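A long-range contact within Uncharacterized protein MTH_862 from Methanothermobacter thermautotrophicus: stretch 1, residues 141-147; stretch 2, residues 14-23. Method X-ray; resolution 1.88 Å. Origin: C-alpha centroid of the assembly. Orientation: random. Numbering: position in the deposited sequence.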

# COMPACT_ATOMS: atom_id res chain seq x y z
N ASP A 141 -5.20 -19.87 9.74
CA ASP A 141 -6.19 -20.49 8.88
C ASP A 141 -5.94 -20.25 7.40
O ASP A 141 -6.23 -21.09 6.57
CB ASP A 141 -7.61 -20.04 9.25
CG ASP A 141 -7.98 -20.47 10.67
OD1 ASP A 141 -8.06 -21.68 10.92
OD2 ASP A 141 -8.15 -19.59 11.53
N CYS A 142 -5.37 -19.08 7.06
CA CYS A 142 -5.13 -18.79 5.65
C CYS A 142 -4.00 -17.78 5.60
O CYS A 142 -3.98 -16.87 6.42
CB CYS A 142 -6.41 -18.19 4.97
SG CYS A 142 -6.19 -17.50 3.27
N VAL A 143 -3.07 -17.91 4.65
CA VAL A 143 -2.03 -16.90 4.48
C VAL A 143 -2.06 -16.53 3.00
O VAL A 143 -2.18 -17.40 2.16
CB VAL A 143 -0.58 -17.42 4.89
CG1 VAL A 143 0.53 -16.46 4.35
CG2 VAL A 143 -0.50 -17.54 6.43
N ILE A 144 -1.97 -15.24 2.70
CA ILE A 144 -1.81 -14.81 1.33
C ILE A 144 -0.45 -14.14 1.27
O ILE A 144 -0.18 -13.22 2.03
CB ILE A 144 -2.92 -13.79 0.96
CG1 ILE A 144 -4.29 -14.50 0.98
CG2 ILE A 144 -2.64 -13.23 -0.45
CD1 ILE A 144 -5.48 -13.56 1.08
N ASN A 145 0.43 -14.68 0.43
CA ASN A 145 1.80 -14.21 0.31
C ASN A 145 2.04 -13.69 -1.10
O ASN A 145 1.70 -14.38 -2.05
CB ASN A 145 2.79 -15.34 0.61
CG ASN A 145 4.24 -14.91 0.37
OD1 ASN A 145 4.65 -13.85 0.82
ND2 ASN A 145 4.98 -15.72 -0.36
N ALA A 146 2.64 -12.51 -1.26
CA ALA A 146 2.95 -12.06 -2.63
C ALA A 146 4.44 -11.78 -2.80
O ALA A 146 5.10 -11.34 -1.84
CB ALA A 146 2.19 -10.77 -2.94
N ASP A 147 4.96 -11.93 -4.03
CA ASP A 147 6.33 -11.55 -4.27
C ASP A 147 6.32 -10.38 -5.21
O ASP A 147 5.47 -10.30 -6.09
CB ASP A 147 7.14 -12.69 -4.93
CG ASP A 147 7.29 -13.90 -4.02
OD1 ASP A 147 7.19 -13.78 -2.79
OD2 ASP A 147 7.45 -15.00 -4.54
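Stretch 2, residues 14-23: EHLGVFREAV

A helix packed on a strand often runs nearly along the strand's axis, and this contact is a clear example. Residues 142-147 form an extended strand, and residues 14-22 are the last part of a helix, held by i to i+4 hydrogen bonds such as Val 18 N to Glu 14 O at 2.9 Å; Val 23 is the first residue to leave helical phi/psi. The two axes run almost exactly antiparallel, at 177°, and approach to 9.9 Å. The register follows from that direction: the CA atoms of Cys 142 and Ala 22 lie 7.6 Å apart, those of Ile 144 and Phe 19 7.5 Å, and those of Ala 146 and His 15 7.9 Å. Every second strand residue is thus paired with a helix residue three or four positions earlier than the last, the strand's alternation meeting the helix's periodicity.

The side chains obey the same rule. Cys 142, Ile 144 and Ala 146 point toward the helix, whereas Asn 145 points away. Ile 144 is the centre of the contact, with the largest covered area. Ile 144 CG2 lies 4.0 Å from Val 18 CG2 and 3.8 Å from His 15 CD2, at the edge of the imidazole; Ile 144 CD1 reaches 3.7 Å from Phe 19 CA and lies 4.0 Å from Phe 19 CD1, at the edge of that ring. At one end, Cys 142 SG packs 4.1 Å from Ala 22 CB. At the other, Ala 146 CB sits 3.7 Å from His 15 CE1, since the histidine leaves its backbone sideways but brings its ring nearer the strand.

No direct hydrogen bond joins the two elements. A water bridges them instead: it donates to Ile 144 O, its oxygen 3.1 Å from that atom, and its oxygen also lies 2.8 Å from His 15 NE2, within hydrogen-bonding distance.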

# COMPACT_ATOMS: atom_id res chain seq x y z
N GLU A 14 -6.01 -9.50 -8.79
CA GLU A 14 -6.18 -10.86 -8.24
C GLU A 14 -5.75 -10.94 -6.79
O GLU A 14 -6.27 -11.73 -6.05
CB GLU A 14 -5.41 -11.88 -9.07
CG GLU A 14 -5.96 -11.99 -10.53
CD GLU A 14 -5.19 -12.97 -11.39
OE1 GLU A 14 -4.64 -13.94 -10.83
OE2 GLU A 14 -5.14 -12.77 -12.64
N HIS A 15 -4.74 -10.16 -6.41
CA HIS A 15 -4.30 -10.10 -5.01
C HIS A 15 -5.46 -9.63 -4.11
O HIS A 15 -5.79 -10.30 -3.09
CB HIS A 15 -3.13 -9.12 -4.90
CG HIS A 15 -2.34 -9.25 -3.63
ND1 HIS A 15 -1.30 -8.41 -3.32
CD2 HIS A 15 -2.42 -10.16 -2.62
CE1 HIS A 15 -0.77 -8.78 -2.16
NE2 HIS A 15 -1.44 -9.83 -1.71
N LEU A 16 -6.11 -8.54 -4.49
CA LEU A 16 -7.30 -8.11 -3.76
C LEU A 16 -8.43 -9.15 -3.82
O LEU A 16 -9.12 -9.42 -2.81
CB LEU A 16 -7.82 -6.75 -4.31
CG LEU A 16 -6.82 -5.57 -4.30
CD1 LEU A 16 -7.50 -4.33 -4.93
CD2 LEU A 16 -6.33 -5.31 -2.89
N GLY A 17 -8.62 -9.74 -5.00
CA GLY A 17 -9.68 -10.76 -5.17
C GLY A 17 -9.58 -11.99 -4.30
O GLY A 17 -10.59 -12.44 -3.72
N VAL A 18 -8.37 -12.55 -4.18
CA VAL A 18 -8.21 -13.74 -3.30
C VAL A 18 -8.43 -13.36 -1.83
O VAL A 18 -8.88 -14.18 -1.04
CB VAL A 18 -6.87 -14.48 -3.49
CG1 VAL A 18 -6.73 -14.96 -4.94
CG2 VAL A 18 -5.66 -13.60 -3.07
N PHE A 19 -8.13 -12.12 -1.47
CA PHE A 19 -8.44 -11.64 -0.12
C PHE A 19 -9.96 -11.54 0.05
O PHE A 19 -10.54 -12.06 1.04
CB PHE A 19 -7.75 -10.28 0.19
CG PHE A 19 -8.00 -9.80 1.62
CD1 PHE A 19 -7.40 -10.45 2.70
CD2 PHE A 19 -8.92 -8.78 1.86
CE1 PHE A 19 -7.67 -10.04 4.03
CE2 PHE A 19 -9.21 -8.39 3.18
CZ PHE A 19 -8.55 -8.98 4.24
N ARG A 20 -10.64 -10.91 -0.91
CA ARG A 20 -12.10 -10.82 -0.84
C ARG A 20 -12.74 -12.18 -0.67
O ARG A 20 -13.67 -12.32 0.10
CB ARG A 20 -12.67 -10.21 -2.11
CG ARG A 20 -12.40 -8.73 -2.22
CD ARG A 20 -13.34 -8.05 -3.25
NE ARG A 20 -12.68 -6.83 -3.70
CZ ARG A 20 -11.89 -6.73 -4.76
NH1 ARG A 20 -11.72 -7.77 -5.58
NH2 ARG A 20 -11.30 -5.55 -5.04
N GLU A 21 -12.22 -13.18 -1.39
CA GLU A 21 -12.71 -14.56 -1.30
C GLU A 21 -12.45 -15.14 0.08
O GLU A 21 -13.35 -15.78 0.66
CB GLU A 21 -11.98 -15.40 -2.34
CG GLU A 21 -12.41 -15.11 -3.75
CD GLU A 21 -11.56 -15.85 -4.77
OE1 GLU A 21 -10.55 -16.52 -4.42
OE2 GLU A 21 -11.91 -15.75 -5.96
N ALA A 22 -11.23 -14.93 0.59
CA ALA A 22 -10.82 -15.44 1.90
C ALA A 22 -11.74 -14.91 3.03
O ALA A 22 -12.07 -15.64 3.93
CB ALA A 22 -9.33 -15.14 2.18
N VAL A 23 -12.16 -13.65 2.96
CA VAL A 23 -12.99 -13.05 4.03
C VAL A 23 -14.48 -12.88 3.68
O VAL A 23 -15.19 -12.09 4.30
CB VAL A 23 -12.41 -11.68 4.50
CG1 VAL A 23 -10.98 -11.92 5.04
CG2 VAL A 23 -12.40 -10.67 3.35
O HOH W 1 0.01 -10.43 0.60